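Possible adhesin (Caldicellulosiruptor kronotskyensis, PDB 4WA0) is a tapirin whose C-terminal beta-helix domain, the part in this chain, probably helps attach this extremely thermophilic bacterium to cellulose. Local coordinates at residues D9-T20 and G29-D40. Numbering follows the deposited sequence.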
ATOM      1  N   ASP A   9      12.745   6.310  -3.557  1.00 20.94           N
ATOM      2  CA  ASP A   9      12.015   5.495  -4.583  1.00 21.16           C
ATOM      3  C   ASP A   9      10.557   5.418  -4.335  1.00 21.24           C
ATOM      4  O   ASP A   9       9.769   4.684  -5.064  1.00 18.23           O
ATOM      5  CB  ASP A   9      12.617   4.091  -4.562  1.00 25.91           C
ATOM      6  CG  ASP A   9      14.109   4.088  -4.972  1.00 34.18           C
ATOM      7  OD1 ASP A   9      14.489   5.060  -5.664  1.00 36.40           O
ATOM      8  OD2 ASP A   9      14.900   3.201  -4.502  1.00 36.87           O
ATOM      9  N   TYR A  10      10.173   6.068  -3.217  1.00 16.31           N
ATOM     10  CA  TYR A  10       8.833   5.909  -2.758  1.00 17.20           C
ATOM     11  C   TYR A  10       8.001   7.124  -3.094  1.00 13.42           C
ATOM     12  O   TYR A  10       8.452   8.250  -2.886  1.00 17.01           O
ATOM     13  CB  TYR A  10       8.796   5.634  -1.230  1.00 15.16           C
ATOM     14  CG  TYR A  10       9.184   4.193  -0.972  1.00 15.80           C
ATOM     15  CD1 TYR A  10      10.509   3.847  -0.885  1.00 17.38           C
ATOM     16  CD2 TYR A  10       8.243   3.185  -0.881  1.00 14.86           C
ATOM     17  CE1 TYR A  10      10.892   2.544  -0.695  1.00 18.59           C
ATOM     18  CE2 TYR A  10       8.619   1.863  -0.669  1.00 16.01           C
ATOM     19  CZ  TYR A  10       9.966   1.567  -0.596  1.00 17.29           C
ATOM     20  OH  TYR A  10      10.443   0.278  -0.437  1.00 19.17           O
ATOM     21  N   ALA A  11       6.802   6.887  -3.584  1.00 13.13           N
ATOM     22  CA  ALA A  11       5.826   7.954  -3.739  1.00 12.69           C
ATOM     23  C   ALA A  11       5.469   8.505  -2.347  1.00 12.20           C
ATOM     24  O   ALA A  11       5.341   9.751  -2.115  1.00 12.90           O
ATOM     25  CB  ALA A  11       4.613   7.462  -4.406  1.00 13.15           C
ATOM     26  N   ILE A  12       5.258   7.561  -1.420  1.00 11.08           N
ATOM     27  CA  ILE A  12       4.963   7.899  -0.024  1.00 11.51           C
ATOM     28  C   ILE A  12       5.811   6.954   0.853  1.00 12.10           C
ATOM     29  O   ILE A  12       5.663   5.722   0.779  1.00 11.48           O
ATOM     30  CB  ILE A  12       3.483   7.754   0.329  1.00 11.51           C
ATOM     31  CG1 ILE A  12       2.588   8.607  -0.557  1.00 12.30           C
ATOM     32  CG2 ILE A  12       3.238   8.125   1.783  1.00 12.51           C
ATOM     33  CD1 ILE A  12       1.150   8.316  -0.394  1.00 13.06           C
ATOM     34  N   PHE A  13       6.699   7.536   1.653  1.00 11.99           N
ATOM     35  CA  PHE A  13       7.502   6.779   2.607  1.00 11.43           C
ATOM     36  C   PHE A  13       7.174   7.267   4.021  1.00 11.65           C
ATOM     37  O   PHE A  13       7.282   8.459   4.321  1.00 14.43           O
ATOM     38  CB  PHE A  13       8.971   6.934   2.289  1.00 13.04           C
ATOM     39  CG  PHE A  13       9.852   6.182   3.229  1.00 13.75           C
ATOM     40  CD1 PHE A  13      10.164   6.713   4.499  1.00 16.57           C
ATOM     41  CD2 PHE A  13      10.369   4.951   2.850  1.00 15.89           C
ATOM     42  CE1 PHE A  13      10.931   5.941   5.362  1.00 17.51           C
ATOM     43  CE2 PHE A  13      11.131   4.201   3.714  1.00 17.22           C
ATOM     44  CZ  PHE A  13      11.416   4.713   4.957  1.00 18.49           C
ATOM     45  N   SER A  14       6.776   6.386   4.917  1.00 11.69           N
ATOM     46  CA  SER A  14       6.519   6.749   6.296  1.00 12.29           C
ATOM     47  C   SER A  14       7.349   5.888   7.239  1.00 11.77           C
ATOM     48  O   SER A  14       7.190   4.650   7.295  1.00 12.67           O
ATOM     49  CB  SER A  14       5.036   6.542   6.584  1.00 13.92           C
ATOM     50  OG  SER A  14       4.660   6.942   7.908  1.00 14.10           O
ATOM     51  N   LYS A  15       8.177   6.539   8.042  1.00 13.32           N
ATOM     52  CA  LYS A  15       9.050   5.803   9.018  1.00 13.73           C
ATOM     53  C   LYS A  15       8.194   4.983   9.964  1.00 14.76           C
ATOM     54  O   LYS A  15       8.534   3.823  10.229  1.00 15.75           O
ATOM     55  CB  LYS A  15      10.028   6.701   9.752  1.00 15.76           C
ATOM     56  CG  LYS A  15      10.817   6.013  10.917  1.00 20.09           C
ATOM     57  CD  LYS A  15      11.747   7.050  11.584  1.00 24.55           C
ATOM     58  CE  LYS A  15      11.530   7.136  13.102  1.00 33.69           C
ATOM     59  NZ  LYS A  15      11.873   8.509  13.640  1.00 40.95           N
ATOM     60  N   GLY A  16       7.115   5.571  10.494  1.00 13.89           N
ATOM     61  CA  GLY A  16       6.236   4.987  11.450  1.00 14.83           C
ATOM     62  C   GLY A  16       4.864   4.748  10.798  1.00 13.87           C
ATOM     63  O   GLY A  16       4.744   4.722   9.561  1.00 12.91           O
ATOM     64  N   ALA A  17       3.845   4.607  11.618  1.00 14.12           N
ATOM     65  CA  ALA A  17       2.488   4.409  11.169  1.00 13.20           C
ATOM     66  C   ALA A  17       2.025   5.477  10.138  1.00 14.67           C
ATOM     67  O   ALA A  17       2.311   6.658  10.280  1.00 15.37           O
ATOM     68  CB  ALA A  17       1.515   4.326  12.339  1.00 15.02           C
ATOM     69  N   LEU A  18       1.271   5.020   9.147  1.00 11.34           N
ATOM     70  CA  LEU A  18       0.789   5.889   8.044  1.00 12.20           C
ATOM     71  C   LEU A  18      -0.733   5.790   8.010  1.00 11.76           C
ATOM     72  O   LEU A  18      -1.287   4.704   7.838  1.00 11.86           O
ATOM     73  CB  LEU A  18       1.414   5.466   6.717  1.00 13.03           C
ATOM     74  CG  LEU A  18       0.730   6.098   5.465  1.00 14.44           C
ATOM     75  CD1 LEU A  18       0.859   7.620   5.377  1.00 16.07           C
ATOM     76  CD2 LEU A  18       1.290   5.542   4.158  1.00 14.71           C
ATOM     77  N   ASN A  19      -1.413   6.948   8.104  1.00 10.95           N
ATOM     78  CA  ASN A  19      -2.818   7.057   7.871  1.00 12.18           C
ATOM     79  C   ASN A  19      -3.061   7.914   6.647  1.00 11.21           C
ATOM     80  O   ASN A  19      -2.764   9.110   6.654  1.00 11.03           O
ATOM     81  CB  ASN A  19      -3.493   7.685   9.067  1.00 13.14           C
ATOM     82  CG  ASN A  19      -3.262   6.878  10.343  1.00 17.83           C
ATOM     83  OD1 ASN A  19      -3.367   5.675  10.368  1.00 21.03           O
ATOM     84  ND2 ASN A  19      -2.959   7.586  11.423  1.00 23.20           N
ATOM     85  N   THR A  20      -3.515   7.329   5.537  1.00 10.57           N
ATOM     86  CA  THR A  20      -3.817   8.099   4.344  1.00 11.13           C
ATOM     87  C   THR A  20      -5.110   8.947   4.462  1.00 10.83           C
ATOM     88  O   THR A  20      -5.937   8.814   5.366  1.00 11.39           O
ATOM     89  CB  THR A  20      -3.879   7.270   3.057  1.00 12.82           C
ATOM     90  OG1 THR A  20      -5.071   6.514   3.049  1.00 12.69           O
ATOM     91  CG2 THR A  20      -2.767   6.310   2.991  1.00 13.05           C
ATOM     92  N   GLY A  29       5.884   4.689  -8.512  1.00 13.50           N
ATOM     93  CA  GLY A  29       6.598   4.526  -7.262  1.00 13.75           C
ATOM     94  C   GLY A  29       6.091   3.419  -6.370  1.00 12.88           C
ATOM     95  O   GLY A  29       5.259   2.646  -6.763  1.00 13.89           O
ATOM     96  N   SER A  30       6.504   3.474  -5.130  1.00 13.34           N
ATOM     97  CA  SER A  30       6.077   2.512  -4.090  1.00 12.56           C
ATOM     98  C   SER A  30       5.557   3.260  -2.867  1.00 12.47           C
ATOM     99  O   SER A  30       5.778   4.482  -2.707  1.00 12.55           O
ATOM    100  CB  SER A  30       7.244   1.645  -3.738  1.00 14.05           C
ATOM    101  OG  SER A  30       7.522   0.774  -4.828  1.00 15.60           O
ATOM    102  N   VAL A  31       4.872   2.545  -1.976  1.00 11.74           N
ATOM    103  CA  VAL A  31       4.359   3.137  -0.743  1.00 10.20           C
ATOM    104  C   VAL A  31       4.877   2.228   0.406  1.00 11.64           C
ATOM    105  O   VAL A  31       4.737   0.978   0.346  1.00 11.08           O
ATOM    106  CB  VAL A  31       2.836   3.134  -0.704  1.00 10.00           C
ATOM    107  CG1 VAL A  31       2.271   3.537   0.646  1.00 11.02           C
ATOM    108  CG2 VAL A  31       2.261   4.027  -1.787  1.00 10.57           C
ATOM    109  N   TYR A  32       5.398   2.857   1.469  1.00  9.79           N
ATOM    110  CA  TYR A  32       5.929   2.159   2.612  1.00 11.36           C
ATOM    111  C   TYR A  32       5.544   2.761   3.936  1.00 11.93           C
ATOM    112  O   TYR A  32       5.630   3.973   4.098  1.00 12.14           O
ATOM    113  CB  TYR A  32       7.467   2.162   2.521  1.00 13.54           C
ATOM    114  CG  TYR A  32       8.196   1.699   3.778  1.00 15.80           C
ATOM    115  CD1 TYR A  32       8.505   2.573   4.830  1.00 15.17           C
ATOM    116  CD2 TYR A  32       8.612   0.383   3.905  1.00 18.74           C
ATOM    117  CE1 TYR A  32       9.168   2.126   5.973  1.00 17.64           C
ATOM    118  CE2 TYR A  32       9.241  -0.068   5.085  1.00 20.61           C
ATOM    119  CZ  TYR A  32       9.516   0.807   6.089  1.00 18.16           C
ATOM    120  OH  TYR A  32      10.172   0.357   7.263  1.00 23.01           O
ATOM    121  N   SER A  33       5.154   1.903   4.873  1.00 11.35           N
ATOM    122  CA  SER A  33       4.927   2.336   6.265  1.00 12.35           C
ATOM    123  C   SER A  33       5.726   1.414   7.192  1.00 13.57           C
ATOM    124  O   SER A  33       5.641   0.205   7.090  1.00 12.49           O
ATOM    125  CB  SER A  33       3.514   2.250   6.646  1.00 12.72           C
ATOM    126  OG  SER A  33       3.464   2.669   8.014  1.00 16.09           O
ATOM    127  N   GLY A  34       6.527   1.997   8.048  1.00 14.76           N
ATOM    128  CA  GLY A  34       7.290   1.224   9.070  1.00 16.50           C
ATOM    129  C   GLY A  34       6.432   0.794  10.265  1.00 16.96           C
ATOM    130  O   GLY A  34       6.861   0.026  11.094  1.00 18.67           O
ATOM    131  N   GLY A  35       5.211   1.274  10.351  1.00 14.65           N
ATOM    132  CA  GLY A  35       4.243   0.814  11.325  1.00 15.97           C
ATOM    133  C   GLY A  35       2.942   0.445  10.693  1.00 14.59           C
ATOM    134  O   GLY A  35       2.915   0.043   9.467  1.00 14.76           O
ATOM    135  N   ASP A  36       1.868   0.549  11.477  1.00 12.83           N
ATOM    136  CA  ASP A  36       0.550   0.228  10.929  1.00 13.01           C
ATOM    137  C   ASP A  36       0.155   1.163   9.768  1.00 12.62           C
ATOM    138  O   ASP A  36       0.271   2.423   9.880  1.00 13.37           O
ATOM    139  CB  ASP A  36      -0.529   0.316  12.052  1.00 14.51           C
ATOM    140  CG  ASP A  36      -0.312  -0.712  13.192  1.00 17.16           C
ATOM    141  OD1 ASP A  36       0.450  -1.707  12.987  1.00 16.56           O
ATOM    142  OD2 ASP A  36      -0.924  -0.472  14.282  1.00 19.51           O
ATOM    143  N   LEU A  37      -0.325   0.570   8.687  0.67 10.89           N
ATOM    144  CA  LEU A  37      -0.754   1.304   7.458  0.67 11.29           C
ATOM    145  C   LEU A  37      -2.280   1.257   7.291  0.67 11.41           C
ATOM    146  O   LEU A  37      -2.841   0.173   7.017  0.67 10.84           O
ATOM    147  CB  LEU A  37      -0.040   0.687   6.270  0.67 10.50           C
ATOM    148  CG  LEU A  37       0.284   1.581   5.077  0.67 11.50           C
ATOM    149  CD1 LEU A  37       1.250   0.932   4.064  0.67 12.40           C
ATOM    150  CD2 LEU A  37      -1.033   2.004   4.395  0.67 12.21           C
ATOM    151  N   THR A  38      -2.958   2.414   7.459  1.00 11.62           N
ATOM    152  CA  THR A  38      -4.373   2.552   7.389  1.00 11.93           C
ATOM    153  C   THR A  38      -4.709   3.373   6.177  1.00 12.07           C
ATOM    154  O   THR A  38      -4.347   4.560   6.052  1.00 12.80           O
ATOM    155  CB  THR A  38      -4.930   3.179   8.656  1.00 12.57           C
ATOM    156  OG1 THR A  38      -4.563   2.323   9.777  1.00 14.46           O
ATOM    157  CG2 THR A  38      -6.387   3.226   8.536  1.00 12.27           C
ATOM    158  N   ILE A  39      -5.325   2.663   5.252  1.00 11.28           N
ATOM    159  CA  ILE A  39      -5.727   3.242   3.951  1.00 12.05           C
ATOM    160  C   ILE A  39      -7.180   3.657   4.048  1.00 11.90           C
ATOM    161  O   ILE A  39      -8.124   2.803   4.135  1.00 12.06           O
ATOM    162  CB  ILE A  39      -5.513   2.241   2.813  1.00 12.66           C
ATOM    163  CG1 ILE A  39      -4.032   1.837   2.710  1.00 14.42           C
ATOM    164  CG2 ILE A  39      -6.005   2.846   1.489  1.00 12.68           C
ATOM    165  CD1 ILE A  39      -3.702   0.821   1.603  1.00 15.92           C
ATOM    166  N   ASP A  40      -7.385   4.967   3.964  1.00 12.46           N
ATOM    167  CA  ASP A  40      -8.767   5.472   4.037  1.00 13.16           C
ATOM    168  C   ASP A  40      -9.485   5.305   2.704  1.00 14.16           C
ATOM    169  O   ASP A  40      -8.889   5.037   1.628  1.00 13.29           O
ATOM    170  CB  ASP A  40      -8.826   6.945   4.515  1.00 15.67           C
ATOM    171  CG  ASP A  40     -10.069   7.204   5.411  1.00 20.33           C
ATOM    172  OD1 ASP A  40     -11.186   6.452   5.371  1.00 25.02           O
ATOM    173  OD2 ASP A  40      -9.947   8.245   6.115  1.00 23.29           O
TER
HETATM  174  O   HOH W   1      10.599   2.456   9.122  1.00 20.64           O
HETATM  175  O   HOH W   2      -2.188   3.456  10.751  1.00 13.29           O
HETATM  176  O   HOH W   3      -6.265   6.667   7.267  1.00 23.08           O
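Y32 N donates to I12 O, S14 N to Y32 O and G34 N to S14 O, forming the first of two backbone ladders, one on each side of a corner; in the second, L18 N donates to D36 O, T38 N to L18 O and T20 N to T38 O. The axes of strands 17-19 and 37-39 run 4.8 Å apart at 6°, which shows them to be parallel. The parallel pairs I12-V31, F13-Y32, S14-S33, L18-L37 and N19-T38 are adjacent coils of the beta-helix stacked in register, and strands 313-316 and 320-325 continue the stacking beyond D9-T20.

Aromatic packing occupies one face of the first ladder. The Y32 ring lies nearly parallel to that of F13 (14°) but slid aside, with CD1 of Y32 3.3 Å from CE2 of F13. Both rings leave with CG anti to the backbone N, which sends them the same way. Toward Y10, Y32 turns its edge to the ring face, the centroids 6.0 Å apart and the planes at 65°, and Y32 CB sits 3.4 Å from Y10 CE2.

Inward, L18 CD2 meets V31 CG1 at 4.2 Å.

At the corner, G16 O receives two hydroxyl donors, S14 OG and S33 OG, one on each face of its carbonyl plane, S33 at 2.9 Å from OG to O; S33 OG also accepts from G35 N, an ST turn. Farther on, D40 N donates to T20 OG1. A water lies within bonding distance of N19 OD1, T38 OG1 and D36 O, with more acceptors around it than it has protons, while N19 ND2 bonds to OD1 of N322 on neighbouring strand 320-325.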